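Local coordinates for protein chitosanase (Gynuella sunshinyii YC6258, PDB 6X2Q) that probably hydrolyses chitosan as a glycoside hydrolase of family 46 and is seen here with glucosamine units bound in its cleft, at residues E55-Q58 / R59-L63; N168-P171 / A172-V175; L198-E201 / D202-E206. All coordinates share one frame; numbering follows the deposited sequence.

Interaction 1 of 3, residues E55-Q58 / R59-L63; sequences EVIQ and RYSRL
Glu55 and Arg59, one turn apart on helix 52-63, run side by side in the same direction and end in a salt bridge, with Glu55 OE1 standing 3.5 Å from Arg59 NH1. The glutamate is stretched out, its CG anti to the backbone N (chi1 -171°), which brings CG to 3.8 Å from Arg59 CD. Arg59 bends at chi3 (69°); the guanidinium and carboxylate planes are nearly parallel (8° apart), though OE1 comes to the guanidinium obliquely. Long chains suit this partly exposed face: their methylenes pack while the charged ends pair. Glu116 brings a second carboxylate close to OE1, so the arginine probably eases the repulsion between the two acids. An alanine in place of Glu55 is likely to leave the Arg59 guanidinium without this mate and its stem freer to swing.

Farther along, Ser61 is small enough to fold back on its own helix. Its OG donates to Ile57 O (3.0 Å) from above the carbonyl plane, joining Ser61 N at the same oxygen, and also bonds to Asn67. On the buried side, Val56 and Ile57 press on Trp97 of helix 93-100, Ile57 meets Leu73 and Leu76 of helix 73-82, and Tyr60 packs edge-to-face with Phe106 of helix 104-129.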
loop_
_atom_site.group_PDB
_atom_site.type_symbol
_atom_site.label_atom_id
_atom_site.label_comp_id
_atom_site.label_asym_id
_atom_site.label_seq_id
_atom_site.Cartn_x
_atom_site.Cartn_y
_atom_site.Cartn_z
ATOM N N GLU A 55 15.282 -2.577 -1.882
ATOM C CA GLU A 55 15.297 -2.123 -3.258
ATOM C C GLU A 55 15.441 -0.607 -3.344
ATOM O O GLU A 55 16.191 -0.103 -4.185
ATOM C CB GLU A 55 14.047 -2.588 -3.983
ATOM C CG GLU A 55 14.149 -2.311 -5.448
ATOM C CD GLU A 55 12.858 -2.533 -6.167
ATOM O OE1 GLU A 55 12.771 -2.117 -7.338
ATOM O OE2 GLU A 55 11.935 -3.117 -5.563
ATOM N N VAL A 56 14.750 0.132 -2.471
ATOM C CA VAL A 56 14.849 1.589 -2.495
ATOM C C VAL A 56 16.297 2.019 -2.265
ATOM O O VAL A 56 16.868 2.807 -3.037
ATOM C CB VAL A 56 13.898 2.206 -1.452
ATOM C CG1 VAL A 56 14.175 3.684 -1.274
ATOM C CG2 VAL A 56 12.423 1.975 -1.837
ATOM N N ILE A 57 16.923 1.483 -1.214
ATOM C CA ILE A 57 18.271 1.912 -0.875
ATOM C C ILE A 57 19.254 1.446 -1.934
ATOM O O ILE A 57 20.144 2.202 -2.332
ATOM C CB ILE A 57 18.636 1.438 0.546
ATOM C CG1 ILE A 57 17.754 2.188 1.551
ATOM C CG2 ILE A 57 20.141 1.662 0.880
ATOM C CD1 ILE A 57 17.770 1.626 2.967
ATOM N N GLN A 58 19.073 0.232 -2.466
ATOM C CA GLN A 58 19.956 -0.229 -3.537
ATOM C C GLN A 58 19.856 0.670 -4.763
ATOM O O GLN A 58 20.875 1.107 -5.313
ATOM C CB GLN A 58 19.653 -1.680 -3.908
ATOM C CG GLN A 58 20.352 -2.664 -2.991
ATOM C CD GLN A 58 20.067 -4.121 -3.321
ATOM O OE1 GLN A 58 19.047 -4.455 -3.938
ATOM N NE2 GLN A 58 20.969 -5.006 -2.888
ATOM N N ARG A 59 18.635 0.965 -5.211
ATOM C CA ARG A 59 18.516 1.825 -6.379
ATOM C C ARG A 59 19.102 3.200 -6.096
ATOM O O ARG A 59 19.772 3.782 -6.951
ATOM C CB ARG A 59 17.062 1.923 -6.818
ATOM C CG ARG A 59 16.522 0.568 -7.188
ATOM C CD ARG A 59 15.120 0.642 -7.709
ATOM N NE ARG A 59 15.084 1.296 -9.002
ATOM C CZ ARG A 59 13.997 1.362 -9.758
ATOM N NH1 ARG A 59 12.877 0.799 -9.339
ATOM N NH2 ARG A 59 14.035 1.983 -10.928
ATOM N N TYR A 60 18.880 3.721 -4.891
ATOM C CA TYR A 60 19.423 5.023 -4.556
ATOM C C TYR A 60 20.946 4.987 -4.548
ATOM O O TYR A 60 21.600 5.948 -4.969
ATOM C CB TYR A 60 18.884 5.467 -3.207
ATOM C CG TYR A 60 19.332 6.841 -2.760
ATOM C CD1 TYR A 60 19.030 7.975 -3.514
ATOM C CD2 TYR A 60 20.039 7.007 -1.571
ATOM C CE1 TYR A 60 19.429 9.243 -3.094
ATOM C CE2 TYR A 60 20.446 8.267 -1.143
ATOM C CZ TYR A 60 20.151 9.381 -1.910
ATOM O OH TYR A 60 20.550 10.636 -1.483
ATOM N N SER A 61 21.519 3.867 -4.107
ATOM C CA SER A 61 22.964 3.758 -3.989
ATOM C C SER A 61 23.621 3.633 -5.352
ATOM O O SER A 61 24.795 3.990 -5.509
ATOM C CB SER A 61 23.314 2.570 -3.110
ATOM O OG SER A 61 22.973 2.873 -1.763
ATOM N N ARG A 62 22.883 3.148 -6.350
ATOM C CA ARG A 62 23.419 3.180 -7.701
ATOM C C ARG A 62 23.438 4.605 -8.255
ATOM O O ARG A 62 24.324 4.948 -9.040
ATOM C CB ARG A 62 22.631 2.218 -8.593
ATOM C CG ARG A 62 23.244 2.027 -9.956
ATOM C CD ARG A 62 24.315 0.933 -9.959
ATOM N NE ARG A 62 24.967 0.821 -11.264
ATOM C CZ ARG A 62 25.876 1.675 -11.734
ATOM N NH1 ARG A 62 26.398 1.478 -12.943
ATOM N NH2 ARG A 62 26.260 2.722 -10.999
ATOM N N LEU A 63 22.507 5.456 -7.830
ATOM C CA LEU A 63 22.520 6.857 -8.251
ATOM C C LEU A 63 23.521 7.677 -7.455
ATOM O O LEU A 63 24.051 8.678 -7.969
ATOM C CB LEU A 63 21.134 7.498 -8.090
ATOM C CG LEU A 63 19.885 6.890 -8.744
ATOM C CD1 LEU A 63 18.651 7.657 -8.300
ATOM C CD2 LEU A 63 19.966 6.890 -10.263
#

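Interaction 2 of 3, residues N168-P171 / A172-V175; sequences NGIP and AEGV
Ile170 and Glu173 meet twice across a tight 3-10 turn in the loop joining helix 156-167 to helix 177-193. In the backbone, Glu173 N donates to Ile170 O at 2.9 Å; through the side chain, Glu173 OE1 reaches back to accept from Ile170 N at 3.2 Å. The glutamate is well chosen for this return: CG lies beside its backbone N (chi1 -70°) and the chain then extends, which carries OE1 back to the Ile170 amide, met from above the carboxylate plane. On the way its CD passes 3.6 Å from Ile170 CG1, the two chains crossing at a slant, while Ile170 CD1 rests on Ala172 CB. A second turn overlaps the first, Gly174 N bonding to Pro171 O at 2.8 Å, and Val175 N adds a weak bond to Ile170 O.

Backbone angles and residue types hold this shell in place. Gly169 leaves room for OE1, and its backbone angles by themselves suit only glycine; Gly174 takes a positive phi (100°), where a beta carbon would crowd the preceding carbonyl O. Pro171, with phi fixed near -60°, suits the start of the 3-10 turn. Farther out, a Schellman motif at Asn168 ends helix 156-167, Val175 packs on Val167, and Pro171 touches Trp180 of helix 177-193. Across the turn, Pro171 CA makes a C-H...O contact with Val175 O at 3.2 Å.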
loop_
_atom_site.group_PDB
_atom_site.type_symbol
_atom_site.label_atom_id
_atom_site.label_comp_id
_atom_site.label_asym_id
_atom_site.label_seq_id
_atom_site.Cartn_x
_atom_site.Cartn_y
_atom_site.Cartn_z
ATOM N N ASN A 168 -18.591 -15.973 -8.784
ATOM C CA ASN A 168 -18.671 -16.767 -10.002
ATOM C C ASN A 168 -18.173 -15.996 -11.234
ATOM O O ASN A 168 -18.777 -16.076 -12.314
ATOM C CB ASN A 168 -20.100 -17.278 -10.208
ATOM C CG ASN A 168 -20.141 -18.625 -10.880
ATOM O OD1 ASN A 168 -19.305 -19.489 -10.600
ATOM N ND2 ASN A 168 -21.123 -18.827 -11.761
ATOM N N GLY A 169 -17.069 -15.236 -11.081
ATOM C CA GLY A 169 -16.393 -14.702 -12.242
ATOM C C GLY A 169 -15.902 -13.273 -12.013
ATOM O O GLY A 169 -15.911 -12.740 -10.898
ATOM N N ILE A 170 -15.463 -12.652 -13.103
ATOM C CA ILE A 170 -14.812 -11.345 -13.084
ATOM C C ILE A 170 -15.690 -10.384 -13.874
ATOM O O ILE A 170 -16.601 -10.807 -14.611
ATOM C CB ILE A 170 -13.375 -11.412 -13.655
ATOM C CG1 ILE A 170 -13.399 -11.716 -15.156
ATOM C CG2 ILE A 170 -12.563 -12.418 -12.883
ATOM C CD1 ILE A 170 -12.029 -11.698 -15.822
ATOM N N PRO A 171 -15.456 -9.067 -13.728
ATOM C CA PRO A 171 -16.289 -8.100 -14.466
ATOM C C PRO A 171 -16.214 -8.247 -15.975
ATOM O O PRO A 171 -17.235 -8.098 -16.655
ATOM C CB PRO A 171 -15.749 -6.746 -13.990
ATOM C CG PRO A 171 -15.251 -7.021 -12.611
ATOM C CD PRO A 171 -14.637 -8.398 -12.693
ATOM N N ALA A 172 -15.036 -8.558 -16.515
ATOM C CA ALA A 172 -14.907 -8.783 -17.949
ATOM C C ALA A 172 -15.719 -9.982 -18.420
ATOM O O ALA A 172 -15.928 -10.138 -19.624
ATOM C CB ALA A 172 -13.434 -8.986 -18.325
ATOM N N GLU A 173 -16.157 -10.843 -17.503
ATOM C CA GLU A 173 -17.034 -11.948 -17.843
ATOM C C GLU A 173 -18.501 -11.611 -17.616
ATOM O O GLU A 173 -19.356 -12.478 -17.795
ATOM C CB GLU A 173 -16.646 -13.200 -17.052
ATOM C CG GLU A 173 -15.322 -13.807 -17.499
ATOM C CD GLU A 173 -14.768 -14.808 -16.503
ATOM O OE1 GLU A 173 -15.328 -14.911 -15.387
ATOM O OE2 GLU A 173 -13.773 -15.486 -16.838
ATOM N N GLY A 174 -18.814 -10.370 -17.241
ATOM C CA GLY A 174 -20.186 -9.951 -17.069
ATOM C C GLY A 174 -20.689 -9.913 -15.638
ATOM O O GLY A 174 -21.831 -9.495 -15.423
ATOM N N VAL A 175 -19.897 -10.355 -14.656
ATOM C CA VAL A 175 -20.267 -10.107 -13.265
ATOM C C VAL A 175 -20.282 -8.604 -13.038
ATOM O O VAL A 175 -19.295 -7.917 -13.327
ATOM C CB VAL A 175 -19.288 -10.794 -12.293
ATOM C CG1 VAL A 175 -19.613 -10.389 -10.848
ATOM C CG2 VAL A 175 -19.294 -12.318 -12.456
#

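Interaction 3 of 3, residues L198-E201 / D202-E206; sequences LETE and DEWSE. With GCS (2-amino-2-deoxy-beta-D-glucopyranose), chain C.
Thr200 lies over one face of the Trp204 indole, four residues on, where helix 201-205 begins. Its methyl does the packing: CG2 sits 3.7 Å from the centroid of the six-membered ring, 21° off the ring normal, a CH-pi contact. The other branch, OG1, hangs over the same indole near NE1 without bonding to it; its polar partner is Arg37. Threonine therefore serves both needs, a methyl for the ring and a hydroxyl for the arginine. Trp204 CG lies beside its backbone N (chi1 -83°), which turns the indole back toward Thr200, in the preceding turn.

Backbone bonds of the first helical turn accompany this pairing. Trp204 N donates to Thr200 O at 2.8 Å, nearly along the C=O axis, and in the next step Ser205 N bonds to Glu201 O at 2.7 Å. Glu201 keeps its chain extended, leading its carboxylate off from the turn; an acid near a helix start is consistent with a favourable dipole interaction. Thr200 occupies the N-cap position but its side chain makes no capping bond, and water partly fills that role: one water bridges Leu198 O and Asp202 N, and a second links Glu199 O to Glu203 N.

With its face engaged, the indole offers its N-H to the sugar at the ring edge. Trp204 NE1 donates to GCS O3 at 2.8 Å, and GCS O1 makes a weak bond to Glu203 OE2. His147 meets the indole at a slant, while Asp35 OD2 and the backbone O of Gln146 also bond to this glucosamine. The arrangement belongs to the sugar-binding cleft of a family 46 glycoside hydrolase, a member of the lysozyme clan.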
loop_
_atom_site.group_PDB
_atom_site.type_symbol
_atom_site.label_atom_id
_atom_site.label_comp_id
_atom_site.label_asym_id
_atom_site.label_seq_id
_atom_site.Cartn_x
_atom_site.Cartn_y
_atom_site.Cartn_z
ATOM N N LEU A 198 -0.217 -14.171 12.050
ATOM C CA LEU A 198 -0.666 -13.649 13.330
ATOM C C LEU A 198 0.173 -12.476 13.813
ATOM O O LEU A 198 -0.320 -11.660 14.600
ATOM C CB LEU A 198 -0.671 -14.780 14.379
ATOM C CG LEU A 198 -1.728 -15.877 14.174
ATOM C CD1 LEU A 198 -1.790 -16.829 15.376
ATOM C CD2 LEU A 198 -3.124 -15.277 13.894
ATOM N N GLU A 199 1.414 -12.354 13.343
ATOM C CA GLU A 199 2.245 -11.210 13.725
ATOM C C GLU A 199 1.669 -9.873 13.260
ATOM O O GLU A 199 1.938 -8.836 13.880
ATOM C CB GLU A 199 3.657 -11.379 13.162
ATOM C CG GLU A 199 4.345 -12.670 13.591
ATOM C CD GLU A 199 5.855 -12.539 13.603
ATOM O OE1 GLU A 199 6.355 -11.502 14.103
ATOM O OE2 GLU A 199 6.548 -13.476 13.138
ATOM N N THR A 200 0.906 -9.849 12.165
ATOM C CA THR A 200 0.351 -8.581 11.692
ATOM C C THR A 200 -1.079 -8.348 12.173
ATOM O O THR A 200 -1.732 -7.395 11.714
ATOM C CB THR A 200 0.396 -8.506 10.164
ATOM O OG1 THR A 200 0.292 -7.130 9.769
ATOM C CG2 THR A 200 -0.775 -9.309 9.550
ATOM N N GLU A 201 -1.569 -9.180 13.105
ATOM C CA GLU A 201 -2.989 -9.147 13.455
ATOM C C GLU A 201 -3.380 -7.830 14.106
ATOM O O GLU A 201 -4.361 -7.199 13.703
ATOM C CB GLU A 201 -3.347 -10.307 14.381
ATOM C CG GLU A 201 -4.840 -10.297 14.751
ATOM C CD GLU A 201 -5.211 -11.416 15.684
ATOM O OE1 GLU A 201 -4.488 -12.437 15.683
ATOM O OE2 GLU A 201 -6.221 -11.265 16.410
ATOM N N ASP A 202 -2.669 -7.433 15.160
ATOM C CA ASP A 202 -2.970 -6.165 15.818
ATOM C C ASP A 202 -2.875 -4.997 14.843
ATOM O O ASP A 202 -3.763 -4.139 14.798
ATOM C CB ASP A 202 -2.012 -5.931 16.991
ATOM C CG ASP A 202 -2.261 -6.865 18.161
ATOM O OD1 ASP A 202 -1.303 -7.061 18.950
ATOM O OD2 ASP A 202 -3.403 -7.381 18.299
ATOM N N GLU A 203 -1.769 -4.922 14.088
ATOM C CA GLU A 203 -1.594 -3.849 13.112
ATOM C C GLU A 203 -2.764 -3.807 12.141
ATOM O O GLU A 203 -3.404 -2.767 11.957
ATOM C CB GLU A 203 -0.283 -4.046 12.349
ATOM C CG GLU A 203 0.849 -3.167 12.800
ATOM C CD GLU A 203 0.649 -1.711 12.436
ATOM O OE1 GLU A 203 0.335 -0.907 13.342
ATOM O OE2 GLU A 203 0.812 -1.365 11.245
ATOM N N TRP A 204 -3.072 -4.944 11.526
ATOM C CA TRP A 204 -4.066 -4.953 10.463
ATOM C C TRP A 204 -5.479 -4.793 11.012
ATOM O O TRP A 204 -6.300 -4.075 10.426
ATOM C CB TRP A 204 -3.937 -6.241 9.661
ATOM C CG TRP A 204 -2.873 -6.178 8.618
ATOM C CD1 TRP A 204 -1.930 -5.198 8.456
ATOM C CD2 TRP A 204 -2.645 -7.135 7.582
ATOM N NE1 TRP A 204 -1.123 -5.492 7.380
ATOM C CE2 TRP A 204 -1.547 -6.674 6.822
ATOM C CE3 TRP A 204 -3.262 -8.338 7.220
ATOM C CZ2 TRP A 204 -1.061 -7.373 5.721
ATOM C CZ3 TRP A 204 -2.782 -9.029 6.118
ATOM C CH2 TRP A 204 -1.691 -8.548 5.385
ATOM N N SER A 205 -5.781 -5.451 12.137
ATOM C CA SER A 205 -7.115 -5.355 12.716
ATOM C C SER A 205 -7.509 -3.904 12.992
ATOM O O SER A 205 -8.649 -3.505 12.738
ATOM C CB SER A 205 -7.190 -6.182 14.003
ATOM O OG SER A 205 -8.518 -6.175 14.489
ATOM N N GLU A 206 -6.583 -3.097 13.499
ATOM C CA GLU A 206 -6.872 -1.693 13.763
ATOM C C GLU A 206 -6.947 -0.843 12.496
ATOM O O GLU A 206 -7.186 0.367 12.594
ATOM C CB GLU A 206 -5.807 -1.116 14.697
ATOM C CG GLU A 206 -5.753 -1.788 16.058
ATOM C CD GLU A 206 -5.069 -0.923 17.106
ATOM O OE1 GLU A 206 -5.759 -0.068 17.712
ATOM O OE2 GLU A 206 -3.844 -1.091 17.318
HETATM C C1 GCS C . 2.593 -1.854 7.471
HETATM C C2 GCS C . 1.576 -3.123 7.431
HETATM C C3 GCS C . 1.999 -3.774 6.022
HETATM C C4 GCS C . 2.294 -2.817 4.816
HETATM C C5 GCS C . 2.859 -1.389 4.904
HETATM C C6 GCS C . 2.273 -0.717 4.004
HETATM N N2 GCS C . 1.674 -3.967 8.481
HETATM O O1 GCS C . 2.133 -1.198 8.582
HETATM O O3 GCS C . 0.752 -4.384 5.630
HETATM O O5 GCS C . 2.621 -1.065 6.335
HETATM O O6 GCS C . 2.285 0.687 4.313
HETATM O O HOH W 1 -0.309 -9.307 16.098
HETATM O O HOH W 2 0.625 -6.605 14.653
#

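Overall arrangement
All three contacts are local, each made within one continuous piece of chain, and none touches another. Interaction 1 lies within helix 52-63 and is partly buried, combining a surface ion pair with apolar packing on neighbouring helices. Interaction 2, about 41 Å away between centres and on the other side of the chain's centre, is a surface loop where backbone turns, glycines and one returning carboxylate do the work. Interaction 3 is nearest the chain's centre and alone bonds the sugar here, so its indole N-H and a carboxylate meet the ligand while a threonine methyl packs on the ring. Helix 177-193 is shared: interaction 2 leads into it, and Trp204 of interaction 3 packs on it.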